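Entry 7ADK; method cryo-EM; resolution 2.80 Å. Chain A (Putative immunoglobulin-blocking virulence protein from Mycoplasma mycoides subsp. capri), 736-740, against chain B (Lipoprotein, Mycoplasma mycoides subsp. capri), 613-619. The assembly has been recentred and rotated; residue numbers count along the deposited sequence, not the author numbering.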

# COMPACT_ATOMS: atom_id res chain seq x y z
N GLY A 736 33.76 17.84 4.27
CA GLY A 736 32.57 18.56 4.72
C GLY A 736 32.04 19.64 3.79
O GLY A 736 31.76 20.74 4.24
N TRP A 737 31.88 19.32 2.51
CA TRP A 737 31.58 20.29 1.45
C TRP A 737 30.23 21.01 1.62
O TRP A 737 30.18 22.24 1.60
N GLY A 738 29.15 20.26 1.83
CA GLY A 738 27.79 20.80 1.98
C GLY A 738 27.23 21.35 0.66
O GLY A 738 26.94 22.53 0.55
N TYR A 739 27.10 20.48 -0.35
CA TYR A 739 26.74 20.88 -1.71
C TYR A 739 25.89 19.75 -2.32
O TYR A 739 26.37 18.62 -2.40
N LYS A 740 24.64 20.02 -2.67
CA LYS A 740 23.74 19.11 -3.41
C LYS A 740 22.49 19.85 -3.89
O LYS A 740 22.30 19.96 -5.10
N LEU B 613 23.15 19.88 -11.94
CA LEU B 613 23.22 18.54 -11.33
C LEU B 613 23.23 18.63 -9.79
O LEU B 613 22.65 17.79 -9.11
N ASP B 614 23.89 19.66 -9.28
CA ASP B 614 24.01 20.03 -7.88
C ASP B 614 24.14 21.55 -7.72
O ASP B 614 24.52 22.26 -8.65
N PHE B 615 23.85 22.06 -6.54
CA PHE B 615 23.95 23.47 -6.20
C PHE B 615 24.26 23.61 -4.71
O PHE B 615 24.09 22.65 -3.96
N ASP B 616 24.71 24.77 -4.27
CA ASP B 616 24.85 25.08 -2.85
C ASP B 616 23.52 25.63 -2.29
O ASP B 616 23.15 26.76 -2.60
N PRO B 617 22.76 24.89 -1.46
CA PRO B 617 21.49 25.38 -0.94
C PRO B 617 21.67 26.52 0.07
O PRO B 617 20.72 27.24 0.36
N LYS B 618 22.88 26.68 0.62
CA LYS B 618 23.21 27.68 1.65
C LYS B 618 23.56 29.05 1.06
O LYS B 618 23.44 30.07 1.73
N LYS B 619 24.03 29.06 -0.19
CA LYS B 619 24.46 30.24 -0.95
C LYS B 619 23.27 31.04 -1.49
O LYS B 619 22.13 30.58 -1.43

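Loop meets loop where 736-740 of the putative immunoglobulin-blocking virulence protein (chain A) crosses 613-619 of the lipoprotein (chain B), and the contact is fixed by three hydrogen bonds with side chains packed around them. Two of these join the backbones of K740(A) and F615(B) reciprocally: F615(B) N donates to K740(A) O at 3.0 Å with a good angle of 153°, while K740(A) N donates to F615(B) O, also at 3.0 Å but weakly, the angle being only 121°. The carbonyl of K740(A) gains a further contact from D614(B), whose CA lies 3.3 Å from K740(A) O in a CA-H...O geometry. Both bonds use main-chain atoms. K740(A) (t, p, t, t) and F615(B) (chi1 p) direct CA-to-CB away from the opposing stretch, yet F615(B) CD1 remains 3.2 Å from K740(A) O.

The third bond comes from a side chain. K618(B) points toward chain A, and its m, t, m, m rotamer brings NZ to 2.8 Å from G738(A) O. K618(B) NZ also forms a salt bridge with D616(B) OD1 at 2.8 Å, so one ammonium group serves a carbonyl of chain A and a carboxylate of its own chain. D616(B), chi1 t, is amply supplied: OD1 additionally accepts from K618(B) N at 3.0 Å, and OD2 pairs with K619(B) NZ in a second salt bridge of 2.8 Å. K619(B) thus braces the acid without itself touching chain A. G738(A) has positive phi, a conformation that favours glycine, and an ideal CB there would lie 3.5 Å from K618(B) NZ.

Y739(A), chi1 t, leaves its backbone sideways, but its ring comes nearer to chain B. F615(B) O and D616(B) N lie over one face of the ring, Y739(A) CD2 being 3.7 Å from F615(B) O; Y739(A) CE1 is 3.8 Å from D616(B) CB. At the edge, Y739(A) CE2 lies 3.7 Å from D614(B) OD1. D614(B), chi1 p, does point toward chain A, yet its carboxylate makes no hydrogen bond to the facing stretch; OD2 is satisfied elsewhere in the structure. The t rotamer of W737(A) brings CH2 within 4.3 Å of that same D614(B) OD2, a loose approach beside the tyrosine contact. P617(B) CD lies 4.2 Å from K740(A) N, a loose van der Waals approach. Polar pairing across the contact therefore rests on backbone groups and one lysine, while the Y739(A) ring supplies most of the aromatic contact from chain A, W737(A) touching loosely.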

# COMPACT_ATOMS: atom_id res chain seq x y z
CB TRP A 737 31.67 19.57 0.09
CG TRP A 737 31.62 20.41 -1.15
CD1 TRP A 737 31.90 21.73 -1.24
CD2 TRP A 737 31.38 19.96 -2.53
NE1 TRP A 737 31.82 22.13 -2.56
CE2 TRP A 737 31.51 21.08 -3.40
CE3 TRP A 737 31.05 18.73 -3.13
CZ2 TRP A 737 31.33 20.99 -4.78
CZ3 TRP A 737 30.85 18.63 -4.52
CH2 TRP A 737 30.98 19.76 -5.35
CB TYR A 739 28.05 21.10 -2.47
CG TYR A 739 28.02 22.04 -3.66
CD1 TYR A 739 28.56 23.32 -3.53
CD2 TYR A 739 27.52 21.60 -4.90
CE1 TYR A 739 28.62 24.18 -4.64
CE2 TYR A 739 27.56 22.47 -6.01
CZ TYR A 739 28.11 23.75 -5.88
OH TYR A 739 28.13 24.60 -6.94
CB LYS A 740 23.30 17.88 -2.59
CG LYS A 740 22.97 16.68 -3.49
CD LYS A 740 24.19 15.92 -3.98
CE LYS A 740 23.88 14.72 -4.86
NZ LYS A 740 25.09 14.03 -5.29
CB LEU B 613 24.47 17.78 -11.77
CG LEU B 613 24.68 17.64 -13.28
CD1 LEU B 613 26.02 16.99 -13.54
CD2 LEU B 613 23.58 16.83 -13.96
CB ASP B 614 25.20 19.32 -7.22
CG ASP B 614 26.54 19.48 -7.94
OD1 ASP B 614 26.71 20.31 -8.86
OD2 ASP B 614 27.46 18.72 -7.57
CB PHE B 615 22.67 24.22 -6.61
CG PHE B 615 21.47 24.07 -5.69
CD1 PHE B 615 20.87 22.83 -5.48
CD2 PHE B 615 20.92 25.21 -5.08
CE1 PHE B 615 19.75 22.71 -4.64
CE2 PHE B 615 19.79 25.10 -4.27
CZ PHE B 615 19.22 23.85 -4.03
CB ASP B 616 26.01 26.06 -2.68
CG ASP B 616 26.37 26.31 -1.21
OD1 ASP B 616 25.61 25.91 -0.30
OD2 ASP B 616 27.42 26.94 -0.97
CB PRO B 617 20.83 24.17 -0.30
CG PRO B 617 22.01 23.29 0.12
CD PRO B 617 23.04 23.55 -0.97
CB LYS B 618 24.39 27.17 2.49
CG LYS B 618 24.33 25.68 2.87
CD LYS B 618 25.51 25.18 3.72
CE LYS B 618 26.92 25.50 3.20
NZ LYS B 618 27.17 25.07 1.81
CB LYS B 619 25.37 29.73 -2.08
CG LYS B 619 26.39 30.70 -2.69
CD LYS B 619 27.34 31.40 -1.69
CE LYS B 619 27.98 30.52 -0.61
NZ LYS B 619 28.80 29.40 -1.13